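Local coordinates for protein transcriptional regulator (Streptococcus dysgalactiae, PDB 4YV9) that is a quorum-sensing receptor for SHP pheromones that probably binds DNA as a dimer to regulate transcription, at residues N158-F161 / L162-E166; Y198-F201 / D202-H205; G232-K235 / L236-Q240; Y266-H269 / Y270-E273. All coordinates share one frame; numbering follows the deposited sequence.

Contact 1: residues N158-F161 / L162-E166; sequences NTLF and LLTKE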
loop_
_atom_site.group_PDB
_atom_site.type_symbol
_atom_site.label_atom_id
_atom_site.label_comp_id
_atom_site.label_asym_id
_atom_site.label_seq_id
_atom_site.Cartn_x
_atom_site.Cartn_y
_atom_site.Cartn_z
ATOM N N ASN B 158 -21.414 -19.551 7.978
ATOM C CA ASN B 158 -22.420 -18.596 7.542
ATOM C C ASN B 158 -22.223 -17.220 8.152
ATOM O O ASN B 158 -22.523 -16.217 7.510
ATOM C CB ASN B 158 -23.828 -19.105 7.843
ATOM C CG ASN B 158 -24.521 -19.636 6.602
ATOM O OD1 ASN B 158 -24.933 -18.863 5.731
ATOM N ND2 ASN B 158 -24.645 -20.956 6.508
ATOM N N THR B 159 -21.721 -17.161 9.382
ATOM C CA THR B 159 -21.441 -15.879 10.007
ATOM C C THR B 159 -20.213 -15.272 9.347
ATOM O O THR B 159 -20.154 -14.062 9.108
ATOM C CB THR B 159 -21.218 -16.011 11.526
ATOM O OG1 THR B 159 -22.425 -16.474 12.144
ATOM C CG2 THR B 159 -20.819 -14.668 12.141
ATOM N N LEU B 160 -19.240 -16.124 9.039
ATOM C CA LEU B 160 -18.034 -15.690 8.343
ATOM C C LEU B 160 -18.392 -15.082 6.994
ATOM O O LEU B 160 -17.893 -14.016 6.631
ATOM C CB LEU B 160 -17.069 -16.863 8.153
ATOM C CG LEU B 160 -15.751 -16.587 7.422
ATOM C CD1 LEU B 160 -14.951 -15.525 8.131
ATOM C CD2 LEU B 160 -14.935 -17.868 7.308
ATOM N N PHE B 161 -19.269 -15.757 6.256
ATOM C CA PHE B 161 -19.690 -15.253 4.950
ATOM C C PHE B 161 -20.389 -13.900 5.069
ATOM O O PHE B 161 -20.135 -12.989 4.282
ATOM C CB PHE B 161 -20.613 -16.244 4.251
ATOM C CG PHE B 161 -21.203 -15.714 2.976
ATOM C CD1 PHE B 161 -20.408 -15.531 1.855
ATOM C CD2 PHE B 161 -22.547 -15.388 2.901
ATOM C CE1 PHE B 161 -20.944 -15.032 0.680
ATOM C CE2 PHE B 161 -23.089 -14.896 1.729
ATOM C CZ PHE B 161 -22.288 -14.716 0.617
ATOM N N LEU B 162 -21.276 -13.784 6.050
ATOM C CA LEU B 162 -22.016 -12.548 6.276
ATOM C C LEU B 162 -21.085 -11.422 6.728
ATOM O O LEU B 162 -21.266 -10.269 6.336
ATOM C CB LEU B 162 -23.129 -12.766 7.303
ATOM C CG LEU B 162 -24.288 -13.639 6.823
ATOM C CD1 LEU B 162 -25.380 -13.747 7.884
ATOM C CD2 LEU B 162 -24.845 -13.105 5.507
ATOM N N LEU B 163 -20.086 -11.768 7.535
ATOM C CA LEU B 163 -19.094 -10.802 7.988
ATOM C C LEU B 163 -18.239 -10.336 6.826
ATOM O O LEU B 163 -17.867 -9.164 6.748
ATOM C CB LEU B 163 -18.203 -11.393 9.085
ATOM C CG LEU B 163 -18.807 -11.444 10.491
ATOM C CD1 LEU B 163 -17.885 -12.202 11.457
ATOM C CD2 LEU B 163 -19.096 -10.033 10.999
ATOM N N THR B 164 -17.935 -11.257 5.921
ATOM C CA THR B 164 -17.132 -10.927 4.754
ATOM C C THR B 164 -17.881 -9.930 3.863
ATOM O O THR B 164 -17.285 -8.957 3.389
ATOM C CB THR B 164 -16.758 -12.191 3.948
ATOM O OG1 THR B 164 -16.049 -13.107 4.796
ATOM C CG2 THR B 164 -15.870 -11.822 2.762
ATOM N N LYS B 165 -19.181 -10.168 3.657
ATOM C CA LYS B 165 -20.036 -9.254 2.891
ATOM C C LYS B 165 -20.025 -7.852 3.502
ATOM O O LYS B 165 -19.940 -6.859 2.786
ATOM C CB LYS B 165 -21.486 -9.763 2.817
ATOM C CG LYS B 165 -21.730 -10.867 1.796
ATOM C CD LYS B 165 -23.218 -11.225 1.681
ATOM C CE LYS B 165 -24.013 -10.098 1.054
ATOM N NZ LYS B 165 -25.459 -10.436 0.905
ATOM N N GLU B 166 -20.130 -7.779 4.825
ATOM C CA GLU B 166 -20.062 -6.497 5.515
ATOM C C GLU B 166 -18.739 -5.804 5.230
ATOM O O GLU B 166 -18.718 -4.627 4.870
ATOM C CB GLU B 166 -20.256 -6.679 7.020
ATOM C CG GLU B 166 -21.685 -7.008 7.410
ATOM C CD GLU B 166 -22.691 -6.102 6.732
ATOM O OE1 GLU B 166 -22.664 -4.875 6.973
ATOM O OE2 GLU B 166 -23.506 -6.618 5.941
#
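Thr164 grips the carbonyl of Leu160 twice. Its OG1 lies 2.8 Å from Leu160 O and its backbone N, also donating, equally close, the two donors coming from opposite faces of the carbonyl plane. The hydroxyl can do this because OG1 sits anti to its own carbonyl carbon (chi1 -58°), beside the backbone N, where it folds back along the helix. The buried hydroxyl thus finds its acceptor within the helix. Ordinary i to i+4 bonds link the rest of the turn, among them Lys165 N to Phe161 O at 3.0 Å.

On another side of the helix the Phe161 ring swings out with CG anti to the backbone N (chi1 173°) and is crossed by the aliphatic part of Lys165. The lysine chain bends at chi3; its CG lies over one ring face, offset toward the rim, and CD comes to 3.7 Å from Phe161 CE2. Leu162 adds a looser touch, CD2 to Phe161 CD2 at 4.2 Å. Thr159 and Leu163 run side by side, methyl to methyl, with Thr159 CG2 3.9 Å from Leu163 CD1, while Thr159 OG1 bonds to Asn156 just before the segment.

These two turns belong to helix 157-169 of the all-helical C-terminal domain. Leu163 packs on helix 124-136, Leu160 and Thr164 meet helix 179-197, and Phe161 stacks on His203 of helix 201-215.

Contact 2: residues Y198-F201 / D202-H205; sequences YSYF and DHSH
Asp202 turns its carboxylate back on the chain before it: Asp202 OD1 stands 2.9 Å from Tyr200 C. Its CG is wedged between the backbone N and the carbonyl carbon (chi1 44°), which brings OD1 to the first turn of the helix and near the edge of the Tyr200 ring. Tyr200 is the N-cap residue, following a Schellman turn at Ser199 that closes the preceding helix.

Ser204 takes hold of the Tyr200 carbonyl with two donors. Its backbone N bonds to Tyr200 O at 2.9 Å in the carbonyl plane, and its OG bonds to Tyr200 O at 2.9 Å from above that plane. His205 N bonds to Phe201 O to continue the helix. Tyr200 and His203 run side by side; their planes are only 14° apart, yet the rings are slid so far that they barely overlap, with Tyr200 CD1 over the rim of one imidazole face.

The bond from His203 ND1 to Tyr157 OH helps set the rotation of the imidazole, which also meets the rings of Tyr157 and Phe161. The carboxylate near the start of helix 201-215 is probably favoured by the helix dipole, and the double grip by Ser204 satisfies a carbonyl in the opening turn.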
loop_
_atom_site.group_PDB
_atom_site.type_symbol
_atom_site.label_atom_id
_atom_site.label_comp_id
_atom_site.label_asym_id
_atom_site.label_seq_id
_atom_site.Cartn_x
_atom_site.Cartn_y
_atom_site.Cartn_z
ATOM N N TYR B 198 -17.060 -26.140 0.707
ATOM C CA TYR B 198 -18.346 -26.532 1.256
ATOM C C TYR B 198 -19.437 -26.566 0.185
ATOM O O TYR B 198 -20.608 -26.796 0.495
ATOM C CB TYR B 198 -18.750 -25.574 2.377
ATOM C CG TYR B 198 -18.055 -25.799 3.701
ATOM C CD1 TYR B 198 -17.534 -27.041 4.035
ATOM C CD2 TYR B 198 -17.939 -24.768 4.630
ATOM C CE1 TYR B 198 -16.906 -27.251 5.254
ATOM C CE2 TYR B 198 -17.315 -24.968 5.849
ATOM C CZ TYR B 198 -16.798 -26.209 6.155
ATOM O OH TYR B 198 -16.177 -26.418 7.368
ATOM N N SER B 199 -19.049 -26.331 -1.067
ATOM C CA SER B 199 -19.964 -26.388 -2.210
ATOM C C SER B 199 -21.103 -25.364 -2.128
ATOM O O SER B 199 -22.201 -25.606 -2.631
ATOM C CB SER B 199 -20.549 -27.801 -2.361
ATOM O OG SER B 199 -19.528 -28.773 -2.519
ATOM N N TYR B 200 -20.837 -24.226 -1.491
ATOM C CA TYR B 200 -21.766 -23.101 -1.503
ATOM C C TYR B 200 -21.525 -22.264 -2.754
ATOM O O TYR B 200 -20.861 -21.228 -2.690
ATOM C CB TYR B 200 -21.601 -22.229 -0.252
ATOM C CG TYR B 200 -22.138 -22.854 1.014
ATOM C CD1 TYR B 200 -23.475 -22.719 1.370
ATOM C CD2 TYR B 200 -21.308 -23.573 1.859
ATOM C CE1 TYR B 200 -23.970 -23.290 2.532
ATOM C CE2 TYR B 200 -21.792 -24.146 3.023
ATOM C CZ TYR B 200 -23.122 -24.004 3.353
ATOM O OH TYR B 200 -23.603 -24.576 4.508
ATOM N N PHE B 201 -22.066 -22.697 -3.887
ATOM C CA PHE B 201 -21.734 -22.054 -5.157
ATOM C C PHE B 201 -22.451 -20.714 -5.358
ATOM O O PHE B 201 -22.025 -19.877 -6.160
ATOM C CB PHE B 201 -22.031 -23.016 -6.299
ATOM C CG PHE B 201 -21.226 -24.280 -6.218
ATOM C CD1 PHE B 201 -19.837 -24.230 -6.237
ATOM C CD2 PHE B 201 -21.847 -25.508 -6.076
ATOM C CE1 PHE B 201 -19.081 -25.388 -6.144
ATOM C CE2 PHE B 201 -21.102 -26.666 -5.982
ATOM C CZ PHE B 201 -19.715 -26.607 -6.017
ATOM N N ASP B 202 -23.538 -20.526 -4.618
ATOM C CA ASP B 202 -24.192 -19.228 -4.494
ATOM C C ASP B 202 -23.213 -18.204 -3.941
ATOM O O ASP B 202 -22.990 -17.131 -4.516
ATOM C CB ASP B 202 -25.401 -19.349 -3.561
ATOM C CG ASP B 202 -25.089 -20.176 -2.316
ATOM O OD1 ASP B 202 -24.177 -21.038 -2.386
ATOM O OD2 ASP B 202 -25.740 -19.961 -1.268
ATOM N N HIS B 203 -22.633 -18.553 -2.801
ATOM C CA HIS B 203 -21.686 -17.697 -2.127
ATOM C C HIS B 203 -20.434 -17.522 -2.966
ATOM O O HIS B 203 -19.896 -16.421 -3.060
ATOM C CB HIS B 203 -21.348 -18.276 -0.759
ATOM C CG HIS B 203 -22.508 -18.291 0.185
ATOM N ND1 HIS B 203 -22.400 -18.698 1.497
ATOM C CD2 HIS B 203 -23.801 -17.936 0.006
ATOM C CE1 HIS B 203 -23.578 -18.599 2.084
ATOM N NE2 HIS B 203 -24.447 -18.141 1.201
ATOM N N SER B 204 -19.982 -18.612 -3.586
ATOM C CA SER B 204 -18.811 -18.563 -4.457
ATOM C C SER B 204 -19.002 -17.549 -5.587
ATOM O O SER B 204 -18.134 -16.717 -5.836
ATOM C CB SER B 204 -18.518 -19.946 -5.045
ATOM O OG SER B 204 -18.282 -20.882 -4.017
ATOM N N HIS B 205 -20.150 -17.624 -6.255
ATOM C CA HIS B 205 -20.457 -16.735 -7.371
ATOM C C HIS B 205 -20.434 -15.266 -6.951
ATOM O O HIS B 205 -19.795 -14.447 -7.610
ATOM C CB HIS B 205 -21.814 -17.077 -7.980
ATOM C CG HIS B 205 -22.168 -16.225 -9.154
ATOM N ND1 HIS B 205 -22.835 -15.026 -9.031
ATOM C CD2 HIS B 205 -21.919 -16.382 -10.477
ATOM C CE1 HIS B 205 -22.996 -14.486 -10.227
ATOM N NE2 HIS B 205 -22.450 -15.294 -11.120
#

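Contact 3: residues G232-K235 / L236-Q240; sequences GYYK and LKQGQ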
loop_
_atom_site.group_PDB
_atom_site.type_symbol
_atom_site.label_atom_id
_atom_site.label_comp_id
_atom_site.label_asym_id
_atom_site.label_seq_id
_atom_site.Cartn_x
_atom_site.Cartn_y
_atom_site.Cartn_z
ATOM N N GLY B 232 -10.277 -21.249 -10.810
ATOM C CA GLY B 232 -10.126 -22.446 -11.621
ATOM C C GLY B 232 -10.664 -23.640 -10.859
ATOM O O GLY B 232 -11.319 -24.521 -11.426
ATOM N N TYR B 233 -10.396 -23.649 -9.555
ATOM C CA TYR B 233 -10.865 -24.708 -8.661
ATOM C C TYR B 233 -12.394 -24.715 -8.595
ATOM O O TYR B 233 -13.028 -25.776 -8.629
ATOM C CB TYR B 233 -10.241 -24.517 -7.275
ATOM C CG TYR B 233 -10.709 -25.461 -6.187
ATOM C CD1 TYR B 233 -10.794 -26.831 -6.402
ATOM C CD2 TYR B 233 -11.028 -24.973 -4.922
ATOM C CE1 TYR B 233 -11.207 -27.689 -5.392
ATOM C CE2 TYR B 233 -11.435 -25.818 -3.909
ATOM C CZ TYR B 233 -11.529 -27.171 -4.149
ATOM O OH TYR B 233 -11.943 -28.000 -3.135
ATOM N N TYR B 234 -12.978 -23.526 -8.521
ATOM C CA TYR B 234 -14.427 -23.370 -8.596
ATOM C C TYR B 234 -14.966 -23.881 -9.927
ATOM O O TYR B 234 -15.992 -24.553 -9.967
ATOM C CB TYR B 234 -14.810 -21.903 -8.395
ATOM C CG TYR B 234 -16.213 -21.542 -8.823
ATOM C CD1 TYR B 234 -17.292 -21.765 -7.984
ATOM C CD2 TYR B 234 -16.451 -20.958 -10.059
ATOM C CE1 TYR B 234 -18.563 -21.422 -8.358
ATOM C CE2 TYR B 234 -17.729 -20.606 -10.448
ATOM C CZ TYR B 234 -18.782 -20.841 -9.591
ATOM O OH TYR B 234 -20.060 -20.501 -9.965
ATOM N N LYS B 235 -14.266 -23.555 -11.012
ATOM C CA LYS B 235 -14.661 -23.991 -12.349
ATOM C C LYS B 235 -14.618 -25.509 -12.456
ATOM O O LYS B 235 -15.524 -26.131 -13.026
ATOM C CB LYS B 235 -13.754 -23.376 -13.418
ATOM C CG LYS B 235 -13.910 -21.880 -13.607
ATOM C CD LYS B 235 -13.025 -21.398 -14.743
ATOM C CE LYS B 235 -12.803 -19.900 -14.675
ATOM N NZ LYS B 235 -11.943 -19.423 -15.792
ATOM N N LEU B 236 -13.555 -26.096 -11.912
ATOM C CA LEU B 236 -13.399 -27.543 -11.921
ATOM C C LEU B 236 -14.559 -28.216 -11.202
ATOM O O LEU B 236 -15.174 -29.135 -11.737
ATOM C CB LEU B 236 -12.074 -27.953 -11.275
ATOM C CG LEU B 236 -11.875 -29.466 -11.147
ATOM C CD1 LEU B 236 -12.075 -30.147 -12.492
ATOM C CD2 LEU B 236 -10.499 -29.784 -10.590
ATOM N N LYS B 237 -14.878 -27.739 -10.003
ATOM C CA LYS B 237 -15.953 -28.324 -9.208
ATOM C C LYS B 237 -17.310 -28.215 -9.890
ATOM O O LYS B 237 -18.317 -28.674 -9.353
ATOM C CB LYS B 237 -16.015 -27.670 -7.830
ATOM C CG LYS B 237 -15.294 -28.453 -6.748
ATOM C CD LYS B 237 -16.067 -28.409 -5.439
ATOM C CE LYS B 237 -15.278 -29.043 -4.302
ATOM N NZ LYS B 237 -16.033 -29.007 -3.019
ATOM N N GLN B 238 -17.334 -27.610 -11.073
ATOM C CA GLN B 238 -18.539 -27.563 -11.884
ATOM C C GLN B 238 -18.258 -27.886 -13.348
ATOM O O GLN B 238 -18.799 -27.246 -14.248
ATOM C CB GLN B 238 -19.204 -26.197 -11.760
ATOM C CG GLN B 238 -20.087 -26.075 -10.537
ATOM C CD GLN B 238 -20.155 -24.660 -10.028
ATOM O OE1 GLN B 238 -19.194 -23.905 -10.159
ATOM N NE2 GLN B 238 -21.292 -24.286 -9.451
ATOM N N GLY B 239 -17.397 -28.872 -13.573
ATOM C CA GLY B 239 -17.239 -29.479 -14.883
ATOM C C GLY B 239 -16.772 -28.609 -16.036
ATOM O O GLY B 239 -17.190 -28.812 -17.175
ATOM N N GLN B 240 -15.912 -27.637 -15.757
ATOM C CA GLN B 240 -15.227 -26.933 -16.834
ATOM C C GLN B 240 -13.776 -27.403 -16.863
ATOM O O GLN B 240 -13.048 -27.208 -15.891
ATOM C CB GLN B 240 -15.299 -25.418 -16.650
ATOM C CG GLN B 240 -16.701 -24.841 -16.691
ATOM C CD GLN B 240 -16.726 -23.359 -16.351
ATOM O OE1 GLN B 240 -17.522 -22.912 -15.524
ATOM N NE2 GLN B 240 -15.848 -22.590 -16.987
#
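Lys235 O receives Gln240 N at 3.1 Å, the 6→1 hydrogen bond of a Schellman motif that ends helix 221-236. Its companion, Gly239 N to Leu236 O, is 2.9 Å, and Gly239 is the C-prime residue with positive phi (62°), where the chain turns away from the helix axis. Before the turn the regular helix is still intact: Leu236 N bonds to Gly232 O at 2.8 Å and Lys237 N to Tyr233 O at 3.0 Å.

Outward from this backbone, the side chains pair along the helix end. The Tyr233 ring and Lys237 run alongside each other in the same direction, and Lys237 CE comes to 3.7 Å from Tyr233 OH. Both polar ends are taken elsewhere, the phenol by Asp197 and the ammonium by the Ile196 carbonyl, at the end of helix 179-197. Gln238 crosses Tyr234 obliquely, its amide plane standing 82° from the ring plane over one ring face; which amide atom leads is doubtful. Gln240 crosses Lys235, bringing NE2 to 3.8 Å from Lys235 CD. The lysine chain is extended beyond CG and carries NZ out to a salt bridge with Asp246 of helix 242-256.

The chemistry implies a capped helix end. The Schellman bonds occupy the carbonyls of Lys235 and Leu236, and the two lysines lend their aliphatic lengths to local packing while their charged ends tie the turn to helix 179-197 and helix 242-256.

Contact 4: residues Y266-H269 / Y270-E273; sequences YKEH and YRKE
His269 O accepts the shortest bond here, from Glu273 N at 2.8 Å. The N-H...O angle is nearly straight (173°) and the donor arrives almost end-on to the carbonyl. Lys272 N also leans toward His269 O, but only weakly; its main acceptor is Glu268 O. Tyr270 N to Tyr266 O and Arg271 N to Lys267 O continue the regular bonding of helix 260-273.

The Glu273 side chain lies against the His269 ring. With CG anti to its own carbonyl carbon (chi1 -64°), it sets that methylene over one imidazole face as a CH-pi contact, 3.5 Å from His269 CE1. The carboxylate stands steeply to the plane of the imidazole. Tyr233 and Tyr229 of helix 221-236 meet His269 edge-to-face, so the imidazole sits within an aromatic cluster.

A second group forms around Arg271, whose chain bends at chi3. Its NH1 makes a salt bridge to Glu268 OE1 at 3.2 Å. The nitrogen comes from above the carboxylate plane and the N-H...O angle is bent to 143°, both signs of a modest bond. Lys267 lies extended across one guanidinium face, CG over its centre, with CE 3.3 Å from Arg271 NH2.

Lys267 NZ is only 3.5 Å from Arg271 NH2, so these like charges probably oppose each other, with Glu268 probably offsetting part of the cost. Glu273, by contrast, offers the face of His269 its methylene and not its carboxylate.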
loop_
_atom_site.group_PDB
_atom_site.type_symbol
_atom_site.label_atom_id
_atom_site.label_comp_id
_atom_site.label_asym_id
_atom_site.label_seq_id
_atom_site.Cartn_x
_atom_site.Cartn_y
_atom_site.Cartn_z
ATOM N N TYR B 266 0.507 -25.042 -3.244
ATOM C CA TYR B 266 -0.608 -25.152 -4.179
ATOM C C TYR B 266 -0.533 -26.425 -5.033
ATOM O O TYR B 266 -1.563 -26.993 -5.398
ATOM C CB TYR B 266 -0.685 -23.901 -5.059
ATOM C CG TYR B 266 -1.401 -22.781 -4.347
ATOM C CD1 TYR B 266 -0.718 -21.924 -3.501
ATOM C CD2 TYR B 266 -2.775 -22.618 -4.479
ATOM C CE1 TYR B 266 -1.370 -20.918 -2.827
ATOM C CE2 TYR B 266 -3.434 -21.622 -3.811
ATOM C CZ TYR B 266 -2.730 -20.772 -2.987
ATOM O OH TYR B 266 -3.396 -19.774 -2.317
ATOM N N LYS B 267 0.677 -26.895 -5.323
ATOM C CA LYS B 267 0.835 -28.109 -6.116
ATOM C C LYS B 267 0.356 -29.313 -5.309
ATOM O O LYS B 267 -0.149 -30.295 -5.862
ATOM C CB LYS B 267 2.292 -28.271 -6.546
ATOM C CG LYS B 267 2.603 -29.494 -7.402
ATOM C CD LYS B 267 4.116 -29.623 -7.529
ATOM C CE LYS B 267 4.546 -30.737 -8.462
ATOM N NZ LYS B 267 5.993 -31.076 -8.249
ATOM N N GLU B 268 0.499 -29.221 -3.992
ATOM C CA GLU B 268 -0.021 -30.237 -3.080
ATOM C C GLU B 268 -1.553 -30.280 -3.123
ATOM O O GLU B 268 -2.151 -31.357 -3.153
ATOM C CB GLU B 268 0.468 -29.960 -1.657
ATOM C CG GLU B 268 0.189 -31.058 -0.653
ATOM C CD GLU B 268 1.160 -32.211 -0.775
ATOM O OE1 GLU B 268 2.228 -32.020 -1.392
ATOM O OE2 GLU B 268 0.857 -33.307 -0.256
ATOM N N HIS B 269 -2.176 -29.102 -3.121
ATOM C CA HIS B 269 -3.632 -28.978 -3.244
ATOM C C HIS B 269 -4.097 -29.571 -4.566
ATOM O O HIS B 269 -5.060 -30.340 -4.610
ATOM C CB HIS B 269 -4.063 -27.510 -3.139
ATOM C CG HIS B 269 -5.550 -27.309 -3.123
ATOM N ND1 HIS B 269 -6.355 -27.569 -4.212
ATOM C CD2 HIS B 269 -6.376 -26.861 -2.146
ATOM C CE1 HIS B 269 -7.610 -27.296 -3.905
ATOM N NE2 HIS B 269 -7.651 -26.865 -2.658
ATOM N N TYR B 270 -3.399 -29.215 -5.641
ATOM C CA TYR B 270 -3.691 -29.742 -6.969
ATOM C C TYR B 270 -3.639 -31.284 -7.023
ATOM O O TYR B 270 -4.619 -31.919 -7.409
ATOM C CB TYR B 270 -2.726 -29.146 -8.001
ATOM C CG TYR B 270 -3.119 -29.451 -9.429
ATOM C CD1 TYR B 270 -3.944 -28.587 -10.143
ATOM C CD2 TYR B 270 -2.684 -30.617 -10.058
ATOM C CE1 TYR B 270 -4.319 -28.874 -11.451
ATOM C CE2 TYR B 270 -3.053 -30.907 -11.360
ATOM C CZ TYR B 270 -3.866 -30.030 -12.051
ATOM O OH TYR B 270 -4.230 -30.320 -13.342
ATOM N N ARG B 271 -2.510 -31.883 -6.647
ATOM C CA ARG B 271 -2.372 -33.340 -6.692
ATOM C C ARG B 271 -3.417 -34.065 -5.841
ATOM O O ARG B 271 -3.813 -35.190 -6.161
ATOM C CB ARG B 271 -0.969 -33.760 -6.247
ATOM C CG ARG B 271 0.083 -33.653 -7.341
ATOM C CD ARG B 271 1.441 -34.136 -6.851
ATOM N NE ARG B 271 1.862 -33.407 -5.656
ATOM C CZ ARG B 271 3.101 -32.980 -5.431
ATOM N NH1 ARG B 271 3.376 -32.321 -4.313
ATOM N NH2 ARG B 271 4.062 -33.207 -6.318
ATOM N N LYS B 272 -3.865 -33.420 -4.768
ATOM C CA LYS B 272 -4.875 -34.010 -3.889
ATOM C C LYS B 272 -6.287 -33.879 -4.461
ATOM O O LYS B 272 -6.990 -34.873 -4.632
ATOM C CB LYS B 272 -4.817 -33.366 -2.500
ATOM C CG LYS B 272 -6.128 -33.434 -1.718
ATOM C CD LYS B 272 -6.036 -34.354 -0.511
ATOM C CE LYS B 272 -7.084 -33.994 0.536
ATOM N NZ LYS B 272 -7.572 -35.191 1.280
ATOM N N GLU B 273 -6.698 -32.652 -4.768
ATOM C CA GLU B 273 -8.075 -32.405 -5.179
ATOM C C GLU B 273 -8.331 -32.684 -6.662
ATOM O O GLU B 273 -9.481 -32.824 -7.078
ATOM C CB GLU B 273 -8.469 -30.967 -4.843
ATOM C CG GLU B 273 -8.464 -30.665 -3.349
ATOM C CD GLU B 273 -9.561 -31.395 -2.590
ATOM O OE1 GLU B 273 -10.641 -30.799 -2.385
ATOM O OE2 GLU B 273 -9.344 -32.562 -2.195
#

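In the fold
The four contacts follow one another along the chain, each closing before the next opens, through the helical C-terminal domain of this Rgg receptor. Contact 1 lies on helix 157-169, contact 2 at the start of helix 201-215, contact 3 at the end of helix 221-236 and contact 4 on helix 260-273. Centres of successive contacts are 12 to 14 Å apart, and each touches the next: Phe161 meets His203, Phe201 and Ser204 meet Tyr234, and Tyr233 OH probably bonds to Glu273. Contacts 1 and 4 are about 27 Å apart between centres and do not touch. Together they join helices close in sequence within the TPR-clan domain, consistent with a stacked helical repeat.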